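Local coordinates for protein interferon gamma (Paralichthys olivaceus, PDB 6F1E) that acts as a homodimeric type II interferon, a cytokine that binds interferon gamma receptor 1 and activates macrophages and neutrophils, at residues A[127-130]-A[131-135]. Numbering follows the deposited sequence.
Sequences NNFI and IQSKA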
loop_
_atom_site.group_PDB
_atom_site.type_symbol
_atom_site.label_atom_id
_atom_site.label_comp_id
_atom_site.label_asym_id
_atom_site.label_seq_id
_atom_site.Cartn_x
_atom_site.Cartn_y
_atom_site.Cartn_z
ATOM N N ASN A 127 -6.626 -1.548 -17.068
ATOM C CA ASN A 127 -7.159 -1.172 -18.359
ATOM C C ASN A 127 -7.030 -2.307 -19.353
ATOM O O ASN A 127 -7.335 -2.119 -20.541
ATOM C CB ASN A 127 -6.436 0.092 -18.884
ATOM C CG ASN A 127 -4.939 -0.135 -19.181
ATOM O OD1 ASN A 127 -4.307 -1.061 -18.637
ATOM N ND2 ASN A 127 -4.362 0.729 -20.039
ATOM N N ASN A 128 -6.572 -3.478 -18.892
ATOM C CA ASN A 128 -6.428 -4.659 -19.779
ATOM C C ASN A 128 -7.666 -5.536 -19.646
ATOM O O ASN A 128 -8.126 -5.735 -18.524
ATOM C CB ASN A 128 -5.184 -5.465 -19.399
ATOM C CG ASN A 128 -4.854 -6.524 -20.412
ATOM O OD1 ASN A 128 -5.609 -7.483 -20.577
ATOM N ND2 ASN A 128 -3.716 -6.361 -21.098
ATOM N N PHE A 129 -8.173 -6.073 -20.768
ATOM C CA PHE A 129 -9.467 -6.816 -20.815
ATOM C C PHE A 129 -9.372 -8.182 -20.119
ATOM O O PHE A 129 -10.303 -8.589 -19.404
ATOM C CB PHE A 129 -9.880 -7.019 -22.278
ATOM C CG PHE A 129 -11.209 -7.707 -22.478
ATOM C CD1 PHE A 129 -12.408 -6.984 -22.420
ATOM C CD2 PHE A 129 -11.269 -9.072 -22.764
ATOM C CE1 PHE A 129 -13.643 -7.612 -22.618
ATOM C CE2 PHE A 129 -12.493 -9.707 -22.947
ATOM C CZ PHE A 129 -13.682 -8.974 -22.880
ATOM N N ILE A 130 -8.253 -8.878 -20.364
ATOM C CA ILE A 130 -7.969 -10.170 -19.763
ATOM C C ILE A 130 -7.988 -10.013 -18.255
ATOM O O ILE A 130 -8.583 -10.824 -17.547
ATOM C CB ILE A 130 -6.561 -10.709 -20.129
ATOM C CG1 ILE A 130 -6.312 -10.904 -21.657
ATOM C CG2 ILE A 130 -6.288 -12.009 -19.394
ATOM C CD1 ILE A 130 -7.429 -11.581 -22.388
ATOM N N ILE A 131 -7.311 -8.984 -17.758
ATOM C CA ILE A 131 -7.258 -8.760 -16.304
ATOM C C ILE A 131 -8.666 -8.529 -15.756
ATOM O O ILE A 131 -9.049 -9.122 -14.776
ATOM C CB ILE A 131 -6.352 -7.570 -15.931
ATOM C CG1 ILE A 131 -4.905 -7.793 -16.424
ATOM C CG2 ILE A 131 -6.334 -7.317 -14.425
ATOM C CD1 ILE A 131 -4.251 -9.085 -15.971
ATOM N N GLN A 132 -9.446 -7.720 -16.440
ATOM C CA GLN A 132 -10.793 -7.428 -16.002
ATOM C C GLN A 132 -11.636 -8.690 -15.857
ATOM O O GLN A 132 -12.380 -8.812 -14.876
ATOM C CB GLN A 132 -11.476 -6.443 -16.955
ATOM C CG GLN A 132 -10.896 -5.025 -16.906
ATOM C CD GLN A 132 -11.050 -4.277 -18.231
ATOM O OE1 GLN A 132 -11.799 -4.692 -19.109
ATOM N NE2 GLN A 132 -10.341 -3.167 -18.367
ATOM N N SER A 133 -11.510 -9.638 -16.790
ATOM C CA SER A 133 -12.334 -10.866 -16.736
ATOM C C SER A 133 -11.878 -11.775 -15.603
ATOM O O SER A 133 -12.704 -12.294 -14.863
ATOM C CB SER A 133 -12.295 -11.644 -18.047
ATOM O OG SER A 133 -12.340 -10.741 -19.133
ATOM N N LYS A 134 -10.563 -11.949 -15.466
ATOM C CA LYS A 134 -10.028 -12.705 -14.348
ATOM C C LYS A 134 -10.492 -12.110 -12.997
ATOM O O LYS A 134 -10.976 -12.805 -12.124
ATOM C CB LYS A 134 -8.519 -12.705 -14.411
ATOM C CG LYS A 134 -7.914 -13.571 -15.498
ATOM C CD LYS A 134 -6.410 -13.359 -15.478
ATOM C CE LYS A 134 -5.708 -14.266 -16.462
ATOM N NZ LYS A 134 -4.230 -14.260 -16.204
ATOM N N ALA A 135 -10.358 -10.806 -12.848
ATOM C CA ALA A 135 -10.808 -10.135 -11.629
ATOM C C ALA A 135 -12.306 -10.316 -11.450
ATOM O O ALA A 135 -12.772 -10.519 -10.333
ATOM C CB ALA A 135 -10.458 -8.671 -11.694
#
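Gln132 leans back from the first turn of helix 129-137 over the peptide that leads into it. From CB, 3.5 Å from Phe129 O, its chain runs on extended: CG and CD both lie 3.3 Å from Asn128 O, OE1 comes within 3.6 Å of Phe129 CA and approaches Phe129 CD1 obliquely, amide and ring planes 71° apart, and NE2 hydrogen-bonds to Met126 O and to Gln65 OE1 of the second subunit. Asn128 is the N-cap: its OD1 accepts from Ile130 N at 3.0 Å, in the carbonyl plane though bent at the hydrogen (130°), and its O takes the first helical bond, from Gln132 N. The Ile131 side chain crosses that of Asn128 at about a right angle, CG1 lying 3.8 Å from Asn128 CB. At the next residue, Phe129 O is gripped from opposite faces of its plane by Ser133 N and Ser133 OG (3.0 Å); chi1 of -40° keeps the hydroxyl beside its own backbone N and over one face of the Phe129 ring, toward its rim. Ile124 of the preceding loop touches Ile131; in the intertwined homodimer, the second subunit packs His17 of its helix 5-17 on Phe129 and Leu58 of its helix 41-64 on Ala135.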